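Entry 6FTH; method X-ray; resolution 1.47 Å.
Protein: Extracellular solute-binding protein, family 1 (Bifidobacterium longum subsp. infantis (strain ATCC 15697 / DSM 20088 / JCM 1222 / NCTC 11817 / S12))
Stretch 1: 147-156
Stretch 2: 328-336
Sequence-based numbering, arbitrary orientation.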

# COMPACT_ATOMS: atom_id res chain seq x y z
N SER A 147 -13.19 -5.06 -3.58
CA SER A 147 -12.26 -5.46 -4.63
C SER A 147 -10.82 -5.22 -4.26
O SER A 147 -9.92 -5.74 -4.94
N TYR A 148 -10.57 -4.41 -3.23
CA TYR A 148 -9.23 -4.02 -2.80
C TYR A 148 -8.82 -4.66 -1.48
O TYR A 148 -7.82 -4.24 -0.88
N SER A 149 -9.55 -5.68 -1.02
CA SER A 149 -9.22 -6.29 0.25
C SER A 149 -7.96 -7.14 0.22
O SER A 149 -7.41 -7.42 1.30
N GLY A 150 -7.50 -7.56 -0.96
CA GLY A 150 -6.27 -8.32 -1.09
C GLY A 150 -5.05 -7.43 -1.09
O GLY A 150 -5.13 -6.22 -0.92
N THR A 151 -3.88 -8.06 -1.27
CA THR A 151 -2.63 -7.34 -1.24
C THR A 151 -2.40 -6.53 -2.53
O THR A 151 -2.94 -6.82 -3.60
N GLY A 152 -1.57 -5.50 -2.40
CA GLY A 152 -1.08 -4.77 -3.55
C GLY A 152 0.14 -5.38 -4.21
O GLY A 152 0.59 -4.90 -5.26
N GLN A 153 0.68 -6.45 -3.62
CA GLN A 153 1.95 -7.03 -4.03
C GLN A 153 1.70 -8.31 -4.83
O GLN A 153 0.92 -9.16 -4.40
N HIS A 154 2.37 -8.44 -5.98
CA HIS A 154 2.22 -9.62 -6.84
C HIS A 154 3.52 -9.91 -7.57
O HIS A 154 4.36 -9.03 -7.75
N MET A 155 3.67 -11.17 -8.00
CA MET A 155 4.80 -11.61 -8.79
C MET A 155 4.26 -12.05 -10.14
O MET A 155 3.43 -12.96 -10.21
N PHE A 156 4.73 -11.41 -11.21
CA PHE A 156 4.28 -11.71 -12.57
C PHE A 156 5.34 -12.48 -13.35
O PHE A 156 6.54 -12.28 -13.16
N VAL A 328 4.15 -18.79 1.91
CA VAL A 328 3.10 -17.80 2.15
C VAL A 328 3.16 -16.76 1.04
O VAL A 328 3.97 -16.87 0.13
N TRP A 329 2.28 -15.76 1.11
CA TRP A 329 2.38 -14.58 0.27
C TRP A 329 2.01 -13.38 1.13
O TRP A 329 1.44 -13.52 2.21
N ASP A 330 2.39 -12.20 0.65
CA ASP A 330 2.18 -10.94 1.38
C ASP A 330 0.75 -10.84 1.89
O ASP A 330 -0.21 -11.08 1.15
N GLY A 331 0.62 -10.42 3.14
CA GLY A 331 -0.67 -10.40 3.80
C GLY A 331 -1.35 -9.05 3.85
O GLY A 331 -2.30 -8.88 4.63
N SER A 332 -0.89 -8.08 3.08
CA SER A 332 -1.46 -6.76 3.14
C SER A 332 -2.87 -6.73 2.56
O SER A 332 -3.37 -7.66 1.92
N SER A 333 -3.50 -5.57 2.78
CA SER A 333 -4.79 -5.20 2.23
C SER A 333 -4.68 -3.83 1.61
O SER A 333 -4.12 -2.92 2.23
N ALA A 334 -5.20 -3.68 0.40
CA ALA A 334 -5.22 -2.40 -0.27
C ALA A 334 -6.49 -1.61 0.02
O ALA A 334 -6.73 -0.59 -0.64
N GLU A 335 -7.29 -2.02 0.98
CA GLU A 335 -8.64 -1.47 1.08
C GLU A 335 -8.70 -0.16 1.87
O GLU A 335 -9.40 0.78 1.45
N PHE A 336 -8.00 -0.06 3.01
CA PHE A 336 -8.15 1.02 3.97
C PHE A 336 -6.97 1.99 3.96
O PHE A 336 -5.82 1.61 3.74

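What holds the two stretches together most firmly? The shortest polar contact runs from Thr151 to Asp330, where the hydroxyl OG1 of Thr151 donates a hydrogen bond to OD1 of Asp330 at 2.7 Å. Thr151 sets its CB sideways and takes the t rotamer, while Asp330, also t, points its CB toward the partner. The same carboxylate oxygen gathers its own neighbours, since Ser332 N donates to Asp330 OD1 at 2.9 Å and Ser332 OG, from an m rotamer, to the same OD1 at 2.7 Å. Having given its proton to the aspartate, Thr151 OG1 accepts one from Gln153 N at 3.0 Å, so the threonine hydroxyl braces its own loop while tying it to the other.

How does the tryptophan take part? Trp329 has the most area covered by the other stretch of any residue here. With chi1 at t and chi2 at -113°, its indole points in, and NE1 donates to the backbone O of Gln153 at 2.9 Å, with an N-H...O angle of 154°. The carbonyl lies at the ring's edge, near its plane, as an indole N-H requires. Around this anchor, CG2 of Thr151 lies 3.7 Å from Trp329 NE1, and CA of His154 lies 3.7 Å from Trp329 CZ2. Met155 sets its CB toward the other stretch, 4.3 Å from Trp329 CH2, but the end of its extended t, t, t chain leads away. Gln153 also points in, with chi1 and chi2 both m; its CG comes within 3.5 Å of Asp330 CG, while its amide is satisfied elsewhere in the structure.

What joins the loops at the other end? Here the backbone contributes more: Ala334 N donates to Gly150 O at 2.9 Å, and Ser333 CA makes a CA-H...O contact of 3.3 Å with that same oxygen. Ser333, a t rotamer set sideways, brings its OG 3.4 Å from Ser149 O, a weak contact at best. That hydroxyl has a firmer role within its own stretch, accepting a hydrogen bond from Glu335 N at 3.1 Å.

Where does apolar packing fill in? Ala334 directs its CB toward the first stretch, and CB of Tyr148 meets CB of Ala334 at 4.2 Å. Tyr148 is an m rotamer whose ring, after this approach, leads away, with its hydroxyl bonded elsewhere in the structure. Ser149, an exposed p rotamer whose CA-to-CB bond points away overall, still has its CB 3.7 Å from OE1 of Glu335, whose side chain is extended through chi1 and chi2, both t.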

# COMPACT_ATOMS: atom_id res chain seq x y z
CB SER A 147 -12.55 -4.75 -5.95
OG SER A 147 -13.71 -5.31 -6.56
CB TYR A 148 -9.14 -2.50 -2.73
CG TYR A 148 -9.43 -1.78 -4.02
CD1 TYR A 148 -8.40 -1.48 -4.91
CD2 TYR A 148 -10.72 -1.34 -4.32
CE1 TYR A 148 -8.65 -0.77 -6.08
CE2 TYR A 148 -10.97 -0.65 -5.47
CZ TYR A 148 -9.92 -0.37 -6.35
OH TYR A 148 -10.13 0.33 -7.51
CB SER A 149 -10.37 -7.15 0.75
OG SER A 149 -10.69 -8.17 -0.18
CB THR A 151 -1.44 -8.24 -0.92
OG1 THR A 151 -0.26 -7.43 -0.92
CG2 THR A 151 -1.30 -9.37 -1.93
CB GLN A 153 2.75 -7.39 -2.78
CG GLN A 153 2.80 -6.31 -1.74
CD GLN A 153 3.35 -5.01 -2.27
OE1 GLN A 153 4.30 -5.00 -3.05
NE2 GLN A 153 2.77 -3.91 -1.82
CB HIS A 154 1.11 -9.43 -7.89
CG HIS A 154 -0.10 -8.83 -7.30
ND1 HIS A 154 -0.23 -7.48 -7.10
CD2 HIS A 154 -1.19 -9.41 -6.73
CE1 HIS A 154 -1.36 -7.23 -6.47
NE2 HIS A 154 -1.96 -8.38 -6.22
CB MET A 155 5.50 -12.78 -8.10
CG MET A 155 6.73 -13.29 -8.81
SD MET A 155 7.47 -14.63 -7.85
CE MET A 155 8.99 -14.94 -8.77
CB PHE A 156 3.95 -10.41 -13.31
CG PHE A 156 2.88 -9.59 -12.65
CD1 PHE A 156 1.63 -10.14 -12.42
CD2 PHE A 156 3.12 -8.29 -12.23
CE1 PHE A 156 0.62 -9.39 -11.80
CE2 PHE A 156 2.12 -7.54 -11.62
CZ PHE A 156 0.88 -8.10 -11.38
CB VAL A 328 3.22 -17.17 3.55
CG1 VAL A 328 3.02 -18.27 4.60
CG2 VAL A 328 4.57 -16.42 3.76
CB TRP A 329 1.56 -14.70 -1.04
CG TRP A 329 1.77 -13.52 -1.92
CD1 TRP A 329 0.85 -12.56 -2.27
CD2 TRP A 329 3.00 -13.14 -2.55
NE1 TRP A 329 1.43 -11.62 -3.05
CE2 TRP A 329 2.75 -11.95 -3.25
CE3 TRP A 329 4.29 -13.69 -2.56
CZ2 TRP A 329 3.74 -11.29 -3.95
CZ3 TRP A 329 5.27 -13.02 -3.27
CH2 TRP A 329 5.00 -11.85 -3.95
CB ASP A 330 2.51 -9.79 0.41
CG ASP A 330 2.45 -8.43 1.06
OD1 ASP A 330 1.32 -7.88 1.19
OD2 ASP A 330 3.55 -7.92 1.42
CB SER A 332 -0.63 -5.77 2.31
OG SER A 332 0.74 -5.73 2.64
CB SER A 333 -5.84 -5.16 3.34
OG SER A 333 -7.01 -4.47 2.91
CB ALA A 334 -5.10 -2.62 -1.78
CB GLU A 335 -9.58 -2.51 1.70
CG GLU A 335 -11.04 -2.05 1.72
CD GLU A 335 -12.00 -3.03 2.31
OE1 GLU A 335 -11.64 -4.20 2.53
OE2 GLU A 335 -13.14 -2.59 2.56
CB PHE A 336 -8.22 0.48 5.41
CG PHE A 336 -9.34 -0.50 5.65
CD1 PHE A 336 -10.61 -0.28 5.17
CD2 PHE A 336 -9.11 -1.64 6.38
CE1 PHE A 336 -11.64 -1.20 5.41
CE2 PHE A 336 -10.13 -2.56 6.61
CZ PHE A 336 -11.38 -2.34 6.10